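Local structure of Rep (Escherichia coli, 3VW4) at residues K64-A67 with K68-R72. The protein is a plasmid replication initiator and primase whose DNA-binding domain, the part present here, binds the ColE2-P9 replication origin and unwinds its duplex. Sequence-based numbering, arbitrary orientation.
Sequences KSIA and KYTHR. With nucleotides of chain D.
Ser65 and Tyr69 make a local, one-turn contact within helix 56-73, on the face that meets the origin DNA. Tyr69 N donates to Ser65 O at 3.2 Å, with a nearly straight N-H...O angle of 170°. The same carbonyl weakly accepts from N6 of DA2 of chain D. Ser65 OG donates at 3.0 Å to N7 of DG1 of chain D, on the Hoogsteen edge, an atom any purine would offer. OG also accepts a weak bond from N6 of DA2 of chain D. Tyr69 CG lies anti to the backbone N (chi1 -175°), which lays the ring over the face of the adenine. C5 of DA2 of chain D sits 3.4 Å above the ring plane, over its centre. Tyr69 OH reaches the C7 methyl of DT3 of chain D at 3.4 Å. With an alanine here, DA2 of chain D is likely to lose the ring over its face, and DT3 of chain D the phenol beside its methyl. Ile66 and Thr70 pair one turn apart on another side of the helix. Ile66 O accepts from Thr70 N and from Thr70 OG1, each at 2.8 Å and from opposite faces of the carbonyl plane. OG1 also accepts from Trp35 NE1. Lys64 and Lys68 run side by side, with Lys64 CG 3.6 Å from Lys68 CD. His71 N closes the turn on Ala67 O, while His71 NE2 bonds Pro30 O. Ile66 packs on Phe14, Val17 and Ala21 of helix 7-24, and Ala67 on Trp35 and Leu36 of helix 32-49, so helix 56-73 rests on both neighbours while presenting Ser65 and Tyr69 to the DNA.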
loop_
_atom_site.group_PDB
_atom_site.type_symbol
_atom_site.label_atom_id
_atom_site.label_comp_id
_atom_site.label_asym_id
_atom_site.label_seq_id
_atom_site.Cartn_x
_atom_site.Cartn_y
_atom_site.Cartn_z
ATOM N N LYS A 64 17.787 -9.551 -11.022
ATOM C CA LYS A 64 17.338 -10.939 -10.939
ATOM C C LYS A 64 16.905 -11.260 -9.502
ATOM O O LYS A 64 15.849 -11.925 -9.227
ATOM C CB LYS A 64 18.485 -11.864 -11.357
ATOM C CG LYS A 64 18.078 -13.316 -11.481
ATOM C CD LYS A 64 19.122 -14.181 -12.216
ATOM C CE LYS A 64 19.500 -13.701 -13.660
ATOM N NZ LYS A 64 20.558 -14.512 -14.434
ATOM N N SER A 65 17.716 -10.765 -8.575
ATOM C CA SER A 65 17.458 -10.924 -7.172
ATOM C C SER A 65 16.071 -10.406 -6.781
ATOM O O SER A 65 15.319 -11.130 -6.136
ATOM C CB SER A 65 18.506 -10.191 -6.364
ATOM O OG SER A 65 18.398 -10.597 -5.005
ATOM N N ILE A 66 15.730 -9.173 -7.169
ATOM C CA ILE A 66 14.482 -8.588 -6.714
ATOM C C ILE A 66 13.303 -9.346 -7.327
ATOM O O ILE A 66 12.234 -9.596 -6.693
ATOM C CB ILE A 66 14.439 -7.088 -7.035
ATOM C CG1 ILE A 66 15.622 -6.431 -6.291
ATOM C CG2 ILE A 66 13.123 -6.494 -6.595
ATOM C CD1 ILE A 66 15.823 -4.967 -6.571
ATOM N N ALA A 67 13.524 -9.729 -8.578
ATOM C CA ALA A 67 12.434 -10.238 -9.350
ATOM C C ALA A 67 12.187 -11.676 -8.908
ATOM O O ALA A 67 11.061 -12.092 -8.867
ATOM C CB ALA A 67 12.760 -10.161 -10.798
ATOM N N LYS A 68 13.211 -12.421 -8.525
ATOM C CA LYS A 68 12.884 -13.747 -8.051
ATOM C C LYS A 68 12.203 -13.681 -6.727
ATOM O O LYS A 68 11.136 -14.294 -6.560
ATOM C CB LYS A 68 14.050 -14.652 -7.940
ATOM C CG LYS A 68 14.563 -15.052 -9.281
ATOM C CD LYS A 68 16.070 -15.213 -9.210
ATOM C CE LYS A 68 16.437 -16.406 -8.344
ATOM N NZ LYS A 68 16.069 -17.724 -9.008
ATOM N N TYR A 69 12.706 -12.875 -5.824
ATOM C CA TYR A 69 12.091 -12.777 -4.518
ATOM C C TYR A 69 10.649 -12.339 -4.620
ATOM O O TYR A 69 9.768 -13.030 -4.108
ATOM C CB TYR A 69 12.915 -11.835 -3.657
ATOM C CG TYR A 69 12.553 -11.663 -2.250
ATOM C CD1 TYR A 69 11.592 -10.723 -1.854
ATOM C CD2 TYR A 69 13.192 -12.413 -1.251
ATOM C CE1 TYR A 69 11.265 -10.577 -0.489
ATOM C CE2 TYR A 69 12.868 -12.262 0.088
ATOM C CZ TYR A 69 11.921 -11.333 0.454
ATOM O OH TYR A 69 11.651 -11.135 1.791
ATOM N N THR A 70 10.396 -11.251 -5.344
ATOM C CA THR A 70 9.072 -10.677 -5.409
ATOM C C THR A 70 8.113 -11.552 -6.224
ATOM O O THR A 70 6.960 -11.683 -5.852
ATOM C CB THR A 70 9.054 -9.304 -6.015
ATOM O OG1 THR A 70 9.562 -9.434 -7.350
ATOM C CG2 THR A 70 9.824 -8.328 -5.218
ATOM N N HIS A 71 8.565 -12.200 -7.277
ATOM C CA HIS A 71 7.648 -13.118 -8.033
ATOM C C HIS A 71 7.216 -14.249 -7.176
ATOM O O HIS A 71 6.068 -14.608 -7.186
ATOM C CB HIS A 71 8.233 -13.640 -9.322
ATOM C CG HIS A 71 7.195 -13.849 -10.355
ATOM N ND1 HIS A 71 6.746 -15.098 -10.733
ATOM C CD2 HIS A 71 6.419 -12.920 -11.100
ATOM C CE1 HIS A 71 5.754 -14.950 -11.654
ATOM N NE2 HIS A 71 5.568 -13.630 -11.884
ATOM N N ARG A 72 8.149 -14.773 -6.363
ATOM C CA ARG A 72 7.879 -15.909 -5.530
ATOM C C ARG A 72 7.017 -15.529 -4.337
ATOM O O ARG A 72 6.129 -16.300 -3.983
ATOM C CB ARG A 72 9.163 -16.602 -5.060
ATOM C CG ARG A 72 8.875 -17.896 -4.288
ATOM C CD ARG A 72 10.140 -18.676 -3.944
ATOM N NE ARG A 72 10.989 -18.019 -2.916
ATOM C CZ ARG A 72 12.058 -17.233 -3.139
ATOM N NH1 ARG A 72 12.451 -16.961 -4.390
ATOM N NH2 ARG A 72 12.755 -16.716 -2.101
ATOM P P DA D 2 17.296 -8.925 4.589
ATOM O OP1 DA D 2 17.662 -8.309 5.852
ATOM O OP2 DA D 2 16.959 -10.387 4.451
ATOM O "O5'" DA D 2 15.999 -8.065 4.156
ATOM C "C5'" DA D 2 16.037 -6.659 3.783
ATOM C "C4'" DA D 2 14.659 -6.193 3.334
ATOM O "O4'" DA D 2 14.385 -6.509 1.937
ATOM C "C3'" DA D 2 13.471 -6.800 4.063
ATOM O "O3'" DA D 2 12.394 -5.949 3.795
ATOM C "C2'" DA D 2 13.281 -8.098 3.297
ATOM C "C1'" DA D 2 13.570 -7.685 1.860
ATOM N N9 DA D 2 14.260 -8.633 0.984
ATOM C C8 DA D 2 15.109 -9.669 1.263
ATOM N N7 DA D 2 15.567 -10.279 0.195
ATOM C C5 DA D 2 15.040 -9.548 -0.859
ATOM C C6 DA D 2 15.209 -9.632 -2.250
ATOM N N6 DA D 2 15.953 -10.564 -2.860
ATOM N N1 DA D 2 14.538 -8.747 -3.017
ATOM C C2 DA D 2 13.749 -7.850 -2.419
ATOM N N3 DA D 2 13.535 -7.650 -1.126
ATOM C C4 DA D 2 14.231 -8.533 -0.390
ATOM P P DG D 1 19.062 -12.561 -0.183
ATOM O OP1 DG D 1 20.320 -13.330 -0.495
ATOM O OP2 DG D 1 17.766 -12.870 -0.925
ATOM O "O5'" DG D 1 18.831 -12.234 1.378
ATOM C "C5'" DG D 1 19.872 -11.782 2.272
ATOM C "C4'" DG D 1 19.919 -10.273 2.332
ATOM O "O4'" DG D 1 20.575 -9.752 1.157
ATOM C "C3'" DG D 1 18.583 -9.535 2.450
ATOM O "O3'" DG D 1 18.576 -8.820 3.687
ATOM C "C2'" DG D 1 18.597 -8.501 1.327
ATOM C "C1'" DG D 1 19.999 -8.520 0.759
ATOM N N9 DG D 1 20.080 -8.479 -0.693
ATOM C C8 DG D 1 19.543 -9.393 -1.569
ATOM N N7 DG D 1 19.852 -9.153 -2.814
ATOM C C5 DG D 1 20.681 -8.039 -2.752
ATOM C C6 DG D 1 21.284 -7.279 -3.794
ATOM O O6 DG D 1 21.257 -7.479 -5.010
ATOM N N1 DG D 1 22.018 -6.219 -3.294
ATOM C C2 DG D 1 22.136 -5.900 -1.965
ATOM N N2 DG D 1 22.886 -4.820 -1.689
ATOM N N3 DG D 1 21.541 -6.566 -0.986
ATOM C C4 DG D 1 20.858 -7.632 -1.446
ATOM P P DT D 3 10.997 -6.245 4.517
ATOM O OP1 DT D 3 10.441 -4.935 4.855
ATOM O OP2 DT D 3 11.024 -7.273 5.590
ATOM O "O5'" DT D 3 10.021 -7.022 3.516
ATOM C "C5'" DT D 3 9.948 -6.632 2.126
ATOM C "C4'" DT D 3 8.512 -6.677 1.671
ATOM O "O4'" DT D 3 8.197 -8.052 1.394
ATOM C "C3'" DT D 3 7.515 -6.237 2.737
ATOM O "O3'" DT D 3 6.452 -5.529 2.134
ATOM C "C2'" DT D 3 7.020 -7.535 3.346
ATOM C "C1'" DT D 3 7.172 -8.522 2.231
ATOM N N1 DT D 3 7.521 -9.885 2.628
ATOM C C2 DT D 3 6.696 -10.884 2.156
ATOM O O2 DT D 3 5.714 -10.670 1.470
ATOM N N3 DT D 3 7.027 -12.144 2.574
ATOM C C4 DT D 3 8.116 -12.505 3.339
ATOM O O4 DT D 3 8.315 -13.689 3.594
ATOM C C5 DT D 3 8.926 -11.412 3.820
ATOM C C7 DT D 3 10.075 -11.713 4.729
ATOM C C6 DT D 3 8.606 -10.170 3.426
#